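Local coordinates for protein transcriptional regulator, ROK family (Vibrio cholerae O1 biovar eltor, PDB 1Z05) that probably binds DNA and regulates transcription of carbohydrate-metabolism genes, as a zinc-containing ROK-family homologue of the E. coli repressor Mlc, at residues Ser112-Arg117 against Ala215-Ala220; Ala123-Glu126 against Glu130-Ile133; Arg219-Ala224 against Arg400-Ala405; Lys226-Ser231 against Pro408-Ile413; Ile361-Val366 against Ile373-Ile378. All coordinates share one frame; numbering follows the deposited sequence.

Contact 1. Residues Ser112-Arg117 against Ala215-Ala220. With SO4 (sulfate ion), chain C; SO4 (sulfate ion), chain D.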
# COMPACT_ATOMS: atom_id res chain seq x y z
N SER A 112 11.80 -23.92 4.66
CA SER A 112 11.03 -23.13 3.71
C SER A 112 10.40 -24.13 2.76
O SER A 112 11.08 -25.02 2.25
CB SER A 112 11.92 -22.14 2.96
OG SER A 112 11.14 -21.29 2.12
N MET A 113 9.09 -24.00 2.57
CA MET A 113 8.32 -24.92 1.74
C MET A 113 7.59 -24.19 0.62
O MET A 113 7.21 -23.02 0.77
CB MET A 113 7.31 -25.66 2.61
CG MET A 113 7.95 -26.51 3.70
SD MET A 113 6.73 -27.16 4.87
CE MET A 113 6.06 -28.52 3.93
N ARG A 114 7.41 -24.87 -0.49
CA ARG A 114 6.48 -24.41 -1.51
C ARG A 114 5.45 -25.49 -1.78
O ARG A 114 5.80 -26.65 -2.06
CB ARG A 114 7.20 -24.04 -2.82
CG ARG A 114 6.20 -23.70 -3.95
CD ARG A 114 6.88 -23.35 -5.28
NE ARG A 114 5.88 -23.30 -6.34
CZ ARG A 114 5.12 -22.24 -6.60
NH1 ARG A 114 5.25 -21.13 -5.87
NH2 ARG A 114 4.21 -22.30 -7.56
N LEU A 115 4.17 -25.11 -1.69
CA LEU A 115 3.09 -25.95 -2.19
C LEU A 115 2.80 -25.51 -3.62
O LEU A 115 2.15 -24.48 -3.84
CB LEU A 115 1.84 -25.84 -1.30
CG LEU A 115 0.67 -26.78 -1.63
CD1 LEU A 115 1.11 -28.25 -1.64
CD2 LEU A 115 -0.50 -26.59 -0.67
N GLY A 116 3.31 -26.27 -4.58
CA GLY A 116 3.13 -25.97 -5.99
C GLY A 116 2.03 -26.84 -6.59
O GLY A 116 1.39 -27.61 -5.87
N ARG A 117 1.83 -26.72 -7.90
CA ARG A 117 0.78 -27.47 -8.59
C ARG A 117 1.17 -28.93 -8.76
O ARG A 117 1.91 -29.29 -9.68
CB ARG A 117 0.44 -26.83 -9.94
CG ARG A 117 -0.14 -25.42 -9.81
CD ARG A 117 -0.04 -24.66 -11.12
NE ARG A 117 -0.85 -23.44 -11.12
CZ ARG A 117 -0.46 -22.26 -10.62
NH1 ARG A 117 0.74 -22.13 -10.06
NH2 ARG A 117 -1.28 -21.22 -10.69
N ALA A 215 2.49 -17.33 3.06
CA ALA A 215 2.26 -16.19 2.16
C ALA A 215 1.98 -16.61 0.73
O ALA A 215 2.35 -17.71 0.29
CB ALA A 215 3.45 -15.19 2.22
N ASN A 216 1.31 -15.73 -0.01
CA ASN A 216 1.18 -15.87 -1.44
C ASN A 216 2.57 -15.80 -2.08
O ASN A 216 3.39 -14.95 -1.70
CB ASN A 216 0.26 -14.79 -2.01
CG ASN A 216 0.28 -14.73 -3.52
OD1 ASN A 216 1.10 -14.02 -4.10
ND2 ASN A 216 -0.63 -15.46 -4.17
N ASP A 217 2.83 -16.68 -3.04
CA ASP A 217 4.17 -16.82 -3.61
C ASP A 217 4.69 -15.60 -4.35
O ASP A 217 5.88 -15.30 -4.25
CB ASP A 217 4.31 -18.11 -4.45
CG ASP A 217 3.30 -18.19 -5.61
OD1 ASP A 217 2.43 -17.30 -5.77
OD2 ASP A 217 3.40 -19.17 -6.39
N THR A 218 3.82 -14.91 -5.08
CA THR A 218 4.24 -13.73 -5.85
C THR A 218 4.66 -12.58 -4.93
O THR A 218 5.66 -11.90 -5.18
CB THR A 218 3.13 -13.27 -6.83
OG1 THR A 218 2.89 -14.31 -7.79
CG2 THR A 218 3.55 -11.99 -7.59
N ARG A 219 3.90 -12.40 -3.86
CA ARG A 219 4.17 -11.36 -2.89
C ARG A 219 5.44 -11.65 -2.11
O ARG A 219 6.24 -10.74 -1.89
CB ARG A 219 2.97 -11.17 -1.95
CG ARG A 219 2.00 -10.11 -2.47
CD ARG A 219 0.88 -10.72 -3.29
NE ARG A 219 0.84 -10.16 -4.64
CZ ARG A 219 0.20 -10.73 -5.67
NH1 ARG A 219 -0.43 -11.87 -5.52
NH2 ARG A 219 0.22 -10.15 -6.86
N ALA A 220 5.62 -12.90 -1.71
CA ALA A 220 6.83 -13.31 -1.00
C ALA A 220 8.07 -13.27 -1.90
O ALA A 220 9.18 -12.99 -1.44
CB ALA A 220 6.65 -14.70 -0.39
S SO4 C . 4.00 -24.53 -10.43
O1 SO4 C . 5.46 -24.47 -10.35
O2 SO4 C . 3.47 -23.37 -11.11
O3 SO4 C . 3.67 -25.75 -11.17
O4 SO4 C . 3.43 -24.57 -9.08
S SO4 D . 1.14 -18.32 -11.19
O1 SO4 D . 2.26 -17.84 -10.39
O2 SO4 D . 0.93 -17.41 -12.31
O3 SO4 D . 1.45 -19.65 -11.70
O4 SO4 D . -0.07 -18.40 -10.37
O HOH W 1 2.72 -19.89 -8.63

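Contact 2. Residues Ala123-Glu126 against Glu130-Ile133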
# COMPACT_ATOMS: atom_id res chain seq x y z
N ALA A 123 12.68 -27.37 1.86
CA ALA A 123 14.10 -27.05 1.88
C ALA A 123 14.51 -26.66 3.28
O ALA A 123 13.75 -26.00 3.99
CB ALA A 123 14.43 -25.93 0.89
N LEU A 124 15.69 -27.09 3.69
CA LEU A 124 16.29 -26.63 4.93
C LEU A 124 17.27 -25.51 4.58
O LEU A 124 18.14 -25.69 3.72
CB LEU A 124 17.00 -27.79 5.64
CG LEU A 124 17.79 -27.49 6.92
CD1 LEU A 124 16.88 -27.15 8.09
CD2 LEU A 124 18.68 -28.69 7.27
N HIS A 125 17.12 -24.37 5.25
CA HIS A 125 17.99 -23.21 5.04
C HIS A 125 18.76 -22.88 6.31
O HIS A 125 18.26 -23.14 7.42
CB HIS A 125 17.15 -21.95 4.75
CG HIS A 125 16.54 -21.89 3.38
ND1 HIS A 125 15.55 -22.75 2.96
CD2 HIS A 125 16.72 -21.00 2.37
CE1 HIS A 125 15.19 -22.43 1.73
NE2 HIS A 125 15.88 -21.38 1.35
N GLU A 126 19.96 -22.32 6.18
CA GLU A 126 20.61 -21.68 7.31
C GLU A 126 19.96 -20.31 7.50
O GLU A 126 19.47 -19.72 6.53
CB GLU A 126 22.14 -21.58 7.16
CG GLU A 126 22.66 -20.83 5.92
CD GLU A 126 22.87 -19.32 6.14
OE1 GLU A 126 23.19 -18.88 7.28
OE2 GLU A 126 22.73 -18.57 5.15
N GLU A 130 20.68 -19.22 3.04
CA GLU A 130 21.23 -20.20 2.09
C GLU A 130 20.61 -21.60 2.24
O GLU A 130 20.37 -22.06 3.35
CB GLU A 130 22.75 -20.28 2.23
CG GLU A 130 23.46 -20.89 1.02
CD GLU A 130 24.75 -20.18 0.64
OE1 GLU A 130 25.10 -19.16 1.28
OE2 GLU A 130 25.42 -20.65 -0.31
N VAL A 131 20.36 -22.26 1.10
CA VAL A 131 19.78 -23.60 1.09
C VAL A 131 20.83 -24.65 1.47
O VAL A 131 21.94 -24.64 0.93
CB VAL A 131 19.15 -23.94 -0.28
CG1 VAL A 131 18.49 -25.34 -0.27
CG2 VAL A 131 18.11 -22.89 -0.65
N LEU A 132 20.48 -25.54 2.40
CA LEU A 132 21.33 -26.68 2.78
C LEU A 132 20.86 -27.99 2.14
O LEU A 132 21.66 -28.75 1.60
CB LEU A 132 21.38 -26.84 4.31
CG LEU A 132 21.85 -25.63 5.14
CD1 LEU A 132 21.66 -25.88 6.63
CD2 LEU A 132 23.30 -25.31 4.83
N ILE A 133 19.55 -28.24 2.20
CA ILE A 133 18.94 -29.45 1.64
C ILE A 133 17.64 -29.04 0.98
O ILE A 133 16.92 -28.22 1.53
CB ILE A 133 18.55 -30.47 2.73
CG1 ILE A 133 19.74 -30.82 3.63
CG2 ILE A 133 17.93 -31.75 2.10
CD1 ILE A 133 19.33 -31.50 4.92

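Contact 3. Residues Arg219-Ala224 against Arg400-Ala405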
# COMPACT_ATOMS: atom_id res chain seq x y z
N ARG A 219 3.90 -12.40 -3.86
CA ARG A 219 4.17 -11.36 -2.89
C ARG A 219 5.44 -11.65 -2.11
O ARG A 219 6.24 -10.74 -1.89
CB ARG A 219 2.97 -11.17 -1.95
CG ARG A 219 2.00 -10.11 -2.47
CD ARG A 219 0.88 -10.72 -3.29
NE ARG A 219 0.84 -10.16 -4.64
CZ ARG A 219 0.20 -10.73 -5.67
NH1 ARG A 219 -0.43 -11.87 -5.52
NH2 ARG A 219 0.22 -10.15 -6.86
N ALA A 220 5.62 -12.90 -1.71
CA ALA A 220 6.83 -13.31 -1.00
C ALA A 220 8.07 -13.27 -1.90
O ALA A 220 9.18 -12.99 -1.44
CB ALA A 220 6.65 -14.70 -0.39
N TRP A 221 7.88 -13.56 -3.18
CA TRP A 221 8.95 -13.44 -4.16
C TRP A 221 9.39 -11.97 -4.32
O TRP A 221 10.59 -11.69 -4.37
CB TRP A 221 8.49 -14.07 -5.48
CG TRP A 221 9.45 -14.07 -6.61
CD1 TRP A 221 10.80 -13.80 -6.58
CD2 TRP A 221 9.13 -14.38 -7.97
NE1 TRP A 221 11.33 -13.89 -7.85
CE2 TRP A 221 10.33 -14.25 -8.72
CE3 TRP A 221 7.95 -14.74 -8.63
CZ2 TRP A 221 10.37 -14.49 -10.10
CZ3 TRP A 221 8.00 -14.97 -10.01
CH2 TRP A 221 9.20 -14.84 -10.73
N ALA A 222 8.45 -11.04 -4.38
CA ALA A 222 8.82 -9.62 -4.44
C ALA A 222 9.67 -9.22 -3.22
O ALA A 222 10.63 -8.47 -3.36
CB ALA A 222 7.58 -8.74 -4.54
N LEU A 223 9.32 -9.74 -2.05
CA LEU A 223 10.13 -9.54 -0.83
C LEU A 223 11.53 -10.15 -0.91
O LEU A 223 12.49 -9.53 -0.46
CB LEU A 223 9.39 -10.07 0.41
CG LEU A 223 10.01 -9.80 1.79
CD1 LEU A 223 10.11 -8.31 2.09
CD2 LEU A 223 9.24 -10.51 2.90
N ALA A 224 11.64 -11.36 -1.47
CA ALA A 224 12.95 -11.97 -1.71
C ALA A 224 13.81 -11.15 -2.65
O ALA A 224 15.02 -11.07 -2.49
CB ALA A 224 12.81 -13.40 -2.24
N ARG A 400 16.30 -11.87 -9.91
CA ARG A 400 17.37 -12.79 -9.50
C ARG A 400 16.86 -14.23 -9.37
O ARG A 400 17.54 -15.18 -9.79
CB ARG A 400 17.99 -12.30 -8.18
CG ARG A 400 18.94 -13.28 -7.48
CD ARG A 400 20.18 -13.57 -8.28
NE ARG A 400 21.08 -14.51 -7.61
CZ ARG A 400 21.05 -15.84 -7.74
NH1 ARG A 400 20.13 -16.42 -8.51
NH2 ARG A 400 21.92 -16.59 -7.09
N PHE A 401 15.65 -14.40 -8.82
CA PHE A 401 15.12 -15.73 -8.55
C PHE A 401 14.03 -16.13 -9.53
O PHE A 401 13.31 -15.28 -10.05
CB PHE A 401 14.60 -15.83 -7.11
CG PHE A 401 15.63 -15.43 -6.07
CD1 PHE A 401 16.78 -16.20 -5.87
CD2 PHE A 401 15.45 -14.26 -5.31
CE1 PHE A 401 17.73 -15.82 -4.92
CE2 PHE A 401 16.41 -13.89 -4.36
CZ PHE A 401 17.54 -14.67 -4.17
N TYR A 402 13.94 -17.43 -9.79
CA TYR A 402 12.76 -18.01 -10.44
C TYR A 402 12.60 -19.47 -10.11
O TYR A 402 11.52 -19.89 -9.68
CB TYR A 402 12.74 -17.81 -11.97
CG TYR A 402 11.49 -18.43 -12.58
CD1 TYR A 402 10.23 -17.86 -12.34
CD2 TYR A 402 11.55 -19.60 -13.34
CE1 TYR A 402 9.07 -18.43 -12.86
CE2 TYR A 402 10.39 -20.18 -13.86
CZ TYR A 402 9.16 -19.59 -13.62
OH TYR A 402 8.00 -20.14 -14.13
N LYS A 403 13.66 -20.25 -10.30
CA LYS A 403 13.63 -21.68 -9.99
C LYS A 403 14.02 -21.98 -8.54
O LYS A 403 13.95 -23.12 -8.09
CB LYS A 403 14.48 -22.49 -10.97
CG LYS A 403 13.80 -22.75 -12.31
CD LYS A 403 14.80 -23.13 -13.40
CE LYS A 403 14.12 -23.42 -14.73
NZ LYS A 403 13.30 -22.27 -15.23
N GLN A 404 14.41 -20.93 -7.81
CA GLN A 404 14.66 -21.05 -6.38
C GLN A 404 13.32 -20.86 -5.68
O GLN A 404 12.96 -19.76 -5.24
CB GLN A 404 15.70 -20.03 -5.89
CG GLN A 404 17.06 -20.11 -6.59
CD GLN A 404 17.10 -19.29 -7.87
OE1 GLN A 404 16.07 -18.93 -8.42
NE2 GLN A 404 18.31 -19.01 -8.36
N ALA A 405 12.58 -21.95 -5.61
CA ALA A 405 11.19 -21.93 -5.19
C ALA A 405 11.00 -21.59 -3.71
O ALA A 405 9.92 -21.16 -3.31
CB ALA A 405 10.52 -23.25 -5.53

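Contact 4. Residues Lys226-Ser231 against Pro408-Ile413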
# COMPACT_ATOMS: atom_id res chain seq x y z
N LYS A 226 13.65 -7.87 -2.93
CA LYS A 226 14.04 -6.74 -2.09
C LYS A 226 15.11 -7.07 -1.03
O LYS A 226 16.01 -6.27 -0.76
CB LYS A 226 12.78 -6.14 -1.43
CG LYS A 226 13.02 -5.06 -0.36
CD LYS A 226 13.78 -3.85 -0.90
CE LYS A 226 14.18 -2.88 0.21
NZ LYS A 226 15.26 -1.98 -0.25
N LEU A 227 15.02 -8.26 -0.43
CA LEU A 227 15.98 -8.66 0.61
C LEU A 227 17.24 -9.37 0.11
O LEU A 227 18.32 -9.24 0.71
CB LEU A 227 15.29 -9.53 1.68
CG LEU A 227 14.11 -8.88 2.40
CD1 LEU A 227 13.49 -9.85 3.43
CD2 LEU A 227 14.51 -7.56 3.08
N PHE A 228 17.12 -10.12 -0.99
CA PHE A 228 18.18 -11.02 -1.44
C PHE A 228 18.49 -10.87 -2.92
O PHE A 228 19.49 -11.42 -3.41
CB PHE A 228 17.77 -12.49 -1.23
CG PHE A 228 17.54 -12.89 0.19
CD1 PHE A 228 18.60 -13.00 1.08
CD2 PHE A 228 16.26 -13.24 0.62
CE1 PHE A 228 18.39 -13.40 2.40
CE2 PHE A 228 16.04 -13.63 1.93
CZ PHE A 228 17.11 -13.71 2.82
N GLY A 229 17.64 -10.16 -3.65
CA GLY A 229 17.66 -10.23 -5.10
C GLY A 229 17.96 -8.92 -5.80
O GLY A 229 18.87 -8.18 -5.41
N HIS A 230 17.20 -8.63 -6.85
CA HIS A 230 17.57 -7.53 -7.74
C HIS A 230 16.82 -6.23 -7.52
O HIS A 230 16.81 -5.36 -8.38
CB HIS A 230 17.51 -7.98 -9.20
CG HIS A 230 18.67 -8.83 -9.61
ND1 HIS A 230 18.69 -9.55 -10.78
CD2 HIS A 230 19.85 -9.08 -8.99
CE1 HIS A 230 19.85 -10.19 -10.88
NE2 HIS A 230 20.56 -9.93 -9.80
N SER A 231 16.20 -6.09 -6.35
CA SER A 231 15.60 -4.82 -5.98
C SER A 231 16.06 -4.37 -4.59
O SER A 231 15.38 -3.58 -3.93
CB SER A 231 14.06 -4.86 -6.09
OG SER A 231 13.48 -5.68 -5.09
N PRO A 408 11.48 -17.24 -1.61
CA PRO A 408 10.39 -16.44 -1.07
C PRO A 408 10.10 -16.73 0.41
O PRO A 408 9.90 -15.80 1.18
CB PRO A 408 9.19 -16.84 -1.94
CG PRO A 408 9.79 -17.21 -3.24
CD PRO A 408 11.08 -17.91 -2.87
N GLY A 409 10.12 -18.00 0.82
CA GLY A 409 9.91 -18.33 2.23
C GLY A 409 11.05 -17.82 3.10
O GLY A 409 10.83 -17.38 4.23
N ALA A 410 12.27 -17.88 2.56
CA ALA A 410 13.45 -17.35 3.24
C ALA A 410 13.30 -15.86 3.56
O ALA A 410 13.67 -15.42 4.65
CB ALA A 410 14.72 -17.61 2.41
N ALA A 411 12.72 -15.10 2.63
CA ALA A 411 12.44 -13.68 2.80
C ALA A 411 11.47 -13.39 3.94
O ALA A 411 11.65 -12.43 4.68
CB ALA A 411 11.91 -13.10 1.50
N LEU A 412 10.44 -14.23 4.07
CA LEU A 412 9.47 -14.11 5.16
C LEU A 412 10.16 -14.25 6.52
O LEU A 412 9.83 -13.54 7.46
CB LEU A 412 8.39 -15.20 5.05
CG LEU A 412 7.44 -15.20 3.86
CD1 LEU A 412 6.44 -16.33 3.99
CD2 LEU A 412 6.71 -13.86 3.74
N ILE A 413 11.09 -15.19 6.61
CA ILE A 413 11.85 -15.46 7.84
C ILE A 413 12.81 -14.30 8.14
O ILE A 413 12.85 -13.81 9.26
CB ILE A 413 12.62 -16.82 7.75
CG1 ILE A 413 11.65 -18.01 7.60
CG2 ILE A 413 13.57 -17.04 8.96
CD1 ILE A 413 10.46 -17.98 8.55

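Contact 5. Residues Ile361-Val366 against Ile373-Ile378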
# COMPACT_ATOMS: atom_id res chain seq x y z
N ILE A 361 11.44 -1.77 -11.99
CA ILE A 361 10.56 -2.83 -12.47
C ILE A 361 11.38 -4.10 -12.67
O ILE A 361 12.37 -4.08 -13.40
CB ILE A 361 9.85 -2.48 -13.82
CG1 ILE A 361 9.13 -1.13 -13.74
CG2 ILE A 361 8.91 -3.62 -14.26
CD1 ILE A 361 8.05 -1.04 -12.67
N LEU A 362 10.95 -5.19 -12.04
CA LEU A 362 11.56 -6.50 -12.29
C LEU A 362 10.59 -7.42 -13.01
O LEU A 362 9.39 -7.42 -12.71
CB LEU A 362 12.02 -7.18 -11.00
CG LEU A 362 12.83 -6.47 -9.92
CD1 LEU A 362 13.39 -7.49 -8.94
CD2 LEU A 362 13.96 -5.66 -10.50
N ILE A 363 11.12 -8.21 -13.92
CA ILE A 363 10.36 -9.19 -14.67
C ILE A 363 10.81 -10.60 -14.26
O ILE A 363 12.00 -10.90 -14.25
CB ILE A 363 10.55 -8.98 -16.21
CG1 ILE A 363 10.20 -7.52 -16.60
CG2 ILE A 363 9.74 -9.99 -17.01
CD1 ILE A 363 8.70 -7.16 -16.46
N GLY A 364 9.86 -11.44 -13.90
CA GLY A 364 10.16 -12.82 -13.54
C GLY A 364 9.34 -13.81 -14.33
O GLY A 364 8.14 -13.60 -14.57
N GLY A 365 9.97 -14.91 -14.71
CA GLY A 365 9.29 -15.98 -15.43
C GLY A 365 10.17 -16.55 -16.53
O GLY A 365 11.20 -15.96 -16.87
N VAL A 366 9.76 -17.69 -17.09
CA VAL A 366 10.53 -18.36 -18.14
C VAL A 366 10.70 -17.46 -19.37
O VAL A 366 11.68 -17.58 -20.11
CB VAL A 366 9.94 -19.76 -18.53
CG1 VAL A 366 9.92 -20.69 -17.32
CG2 VAL A 366 8.55 -19.64 -19.12
N ILE A 373 14.11 -9.72 -26.78
CA ILE A 373 12.98 -9.45 -27.67
C ILE A 373 11.82 -8.81 -26.90
O ILE A 373 11.20 -7.85 -27.37
CB ILE A 373 12.48 -10.75 -28.38
CG1 ILE A 373 13.60 -11.40 -29.22
CG2 ILE A 373 11.21 -10.50 -29.21
CD1 ILE A 373 14.17 -10.53 -30.36
N LEU A 374 11.54 -9.34 -25.72
CA LEU A 374 10.42 -8.89 -24.89
C LEU A 374 10.59 -7.48 -24.31
O LEU A 374 9.66 -6.68 -24.36
CB LEU A 374 10.18 -9.90 -23.76
CG LEU A 374 9.02 -9.62 -22.79
CD1 LEU A 374 7.70 -10.03 -23.41
CD2 LEU A 374 9.25 -10.37 -21.49
N TYR A 375 11.76 -7.19 -23.77
CA TYR A 375 11.94 -5.95 -23.01
C TYR A 375 11.74 -4.67 -23.83
O TYR A 375 11.07 -3.75 -23.36
CB TYR A 375 13.29 -5.92 -22.29
CG TYR A 375 13.38 -6.79 -21.05
CD1 TYR A 375 12.42 -7.77 -20.78
CD2 TYR A 375 14.43 -6.64 -20.16
CE1 TYR A 375 12.52 -8.58 -19.66
CE2 TYR A 375 14.53 -7.43 -19.04
CZ TYR A 375 13.59 -8.40 -18.79
OH TYR A 375 13.71 -9.16 -17.66
N PRO A 376 12.35 -4.59 -25.03
CA PRO A 376 12.10 -3.40 -25.87
C PRO A 376 10.63 -3.15 -26.20
O PRO A 376 10.21 -2.00 -26.27
CB PRO A 376 12.92 -3.68 -27.14
CG PRO A 376 14.01 -4.57 -26.67
CD PRO A 376 13.35 -5.47 -25.65
N SER A 377 9.86 -4.22 -26.40
CA SER A 377 8.42 -4.11 -26.63
C SER A 377 7.66 -3.57 -25.43
O SER A 377 6.78 -2.71 -25.58
CB SER A 377 7.83 -5.45 -27.08
OG SER A 377 8.16 -5.67 -28.44
N ILE A 378 7.98 -4.08 -24.24
CA ILE A 378 7.44 -3.58 -22.98
C ILE A 378 7.78 -2.11 -22.79
O ILE A 378 6.91 -1.30 -22.45
CB ILE A 378 7.97 -4.39 -21.76
CG1 ILE A 378 7.61 -5.87 -21.89
CG2 ILE A 378 7.46 -3.79 -20.43
CD1 ILE A 378 8.00 -6.77 -20.68

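Contact 1. Residues Ser112-Arg117 against Ala215-Ala220
R114 and D217 meet through a salt bridge made by their charged ends. NH1 of R114 donates to OD2 of D217 at 2.7 Å with a nearly straight N-H...O angle of 169°. The acceptor lies in the guanidinium plane, uses the lone pair of OD2 that faces away from OD1, and the two flat groups are close to coplanar. Arginine suits the place because its chain, extended from CG to NE, carries the charge across from strand 108-116, while aspartate is short enough to hold its carboxylate at the first turn of helix 217-228. Strand 108-116 and strand 212-216, which leads into the helix, belong to the same five-stranded sheet of the ribonuclease H-like ROK fold, with strand 168-176 between them. Sulfate ions, probably from the crystallisation liquor, add a second kind of interaction. R114 NH2 reaches O4 of sulfate C at 2.8 Å, and the backbone N of R117 meets that same O4 at 2.9 Å; R117 NH2 turns to O4 of sulfate D at 3.1 Å. A water accepts from R114 NH2 and donates to O1 of sulfate D. Helix capping is the third element: OD1 of N216, at the N-cap, receives the backbone N of R219 at 3.2 Å.

Contact 2. Residues Ala123-Glu126 against Glu130-Ile133
A classic beta bulge interrupts the hairpin of strands 119-126 and 131-138, where L132 and I133 together face the single residue L124. The carbonyl O of L124 takes both backbone donors, L132 N at 2.7 Å and I133 N at 3.3 Å, while L124 N returns a bond to I133 O at 2.7 Å. Beyond the bulge the register has moved by one residue: H125 and V131 form a non-hydrogen-bonded antiparallel pair, followed by E126 N bonding to E130 O at 2.9 Å. The extra residue turns the chain at L132, and strand 131-138 forms one border of the first ROK sheet within this chain, with 119-126 next to it. Branched apolar side chains fill the face on the L124 side. L124, with CG anti to its own N (chi1 175°), sends CD2 against I133 CD1 at 3.7 Å and more loosely against L132 CD1. On the other face, V131 CA sits over the H125 ring near its rim; the imidazole also stacks with F110, so a flat aromatic residue is well placed there. The E126 carboxylate, modelled in two conformers, reaches E130 N through OE2 in one of them, a bond that is therefore less certain.

Contact 3. Residues Arg219-Ala224 against Arg400-Ala405
W221 presents the edge of its indole to the backbone of F401, whose carbonyl O lies near the ring plane, 3.0 Å from CZ2. The ring gets there because CG stands anti to the backbone N (chi1 -180°), which swings the indole out from helix 217-228. Its NE1 has its strongest partner in E225 OE2, and the same carboxylate group of E225 also receives the backbone N of R400 and of F401, pinning the loop to the helix. Farther along the six-membered ring, W221 CH2 touches Y402 CD1 at 3.6 Å. The two rings are tilted by 50°, neither stacked nor edge-to-face, although CH2 itself lies in the plane of the tyrosine ring. A large flat residue can thus cover two consecutive loop residues at once. One turn on, the small A224 admits the phenyl of F401: F401 CD2 lies 4.1 Å from A224 CB, and the ring edge at CE2 is 3.7 Å from A224 O. R400 CG covers one face of that phenyl. Loop shape is set from within, since Y402 N donates to Q404 OE1 at 2.9 Å and Q404 centres an inverse gamma turn. This loop runs from strand 395-398 of the second sheet to helix 407-418 on the first, so the arrangement belongs to the interdomain connection of the two-domain ASKHA fold.

Contact 4. Residues Lys226-Ser231 against Pro408-Ile413
L227 and F228 lean side by side toward A410 and A411, the phenyl coming in edge first and the leucine by one methyl. F228 points the rim of its ring at the helix backbone: CE2 lies 3.7 Å from A411 CA, with A411 CA and the carbonyl carbon of A410 near the ring plane. The same CE2 is 4.2 Å from A410 CB and also 4.2 Å from A411 CB, so the ring corner fits between two methyl groups. L227 approaches A411 separately, its CD1 resting 3.4 Å from A411 O and 4.1 Å from A411 CB. Both side chains place CG anti to their own carbonyl carbon (chi1 -58° for L227, -63° for F228), which sends them out toward helix 407-418. They also touch each other: L227 CB sits over one face of the F228 ring, displaced toward its rim, which probably limits how far the phenyl can turn. Helices 217-228 and 407-418 both lie between the two sheets of the ROK fold, and here the end of the first packs on the second. Alanine suits 411, where the small side chain is consistent with the close approach of 6.5 Å between L227 CA and A411 CA; at 410 its methyl gives the ring edge a small apolar neighbour. A411 touches L223 and A224 as well, continuing the seam back along helix 217-228. On another flank of helix 407-418, L412 and I413 turn to strand 212-216 of the first sheet, where both touch F213. F228 additionally meets M407 and K414.

Contact 5. Residues Ile361-Val366 against Ile373-Ile378
Strand residues 361-364 run past helix residues 373-378 at a separation of 9.1 Å between the CA atoms of I363 and Y375, a spacing bridged by side chains alone. The two are the first strand and the helix of a beta-alpha-beta crossover: helix 371-385 lies over the second sheet of the ROK fold before the chain returns as strand 395-398, parallel to strand 360-364 and next to it. I363 is the strand residue that points at the helix, and its branched aliphatic chain spreads over two partners. Toward Y375 it offers its branch point, with I363 CB 3.5 Å from Y375 OH and I363 CG1 4.0 Å from Y375 CE1. The two side chains lie alongside each other pointing in opposite directions, so the phenol reaches back to the root of the isoleucine. CG1 of I363, anti to its own carbonyl carbon (chi1 -54°), carries CD1 on toward I378, whose CD1 is 4.3 Å away. Isoleucine at both positions gives an apolar, buried join between sheet and helix. The helix bends at P376, whose ring nitrogen has no hydrogen to give to the turn before it; the regular pattern resumes with I378 N bonding to L374 O at 3.1 Å. A tyrosine suits position 375 because its ring packs while its hydroxyl finds a polar partner: Y375 OH is hydrogen-bonded to N368 OD1, and ND2 of the same asparagine binds I363 O.

How the contacts relate
From the N terminus, strand 108-116 opens contact 1, and the hairpin of contact 2 follows at once, nested inside the loop that contact 1 closes at 215-220. Contact 2 lies within the first sheet, and contact 1 ties that sheet to the start of helix 217-228. Contact 3 begins on the segment where contact 1 ends, sharing R219 and A220. Contact 4 opens a little later on helix 217-228 and, because 400-405 precedes 408-413, contacts 3 and 4 cross. Contact 5, short in sequence and set in the second sheet, is nested inside the loops of both; W221 and Y402 touch its glycines, and S231 its L362. Contacts 3 and 4 thus tie the two sheets through the helices between them.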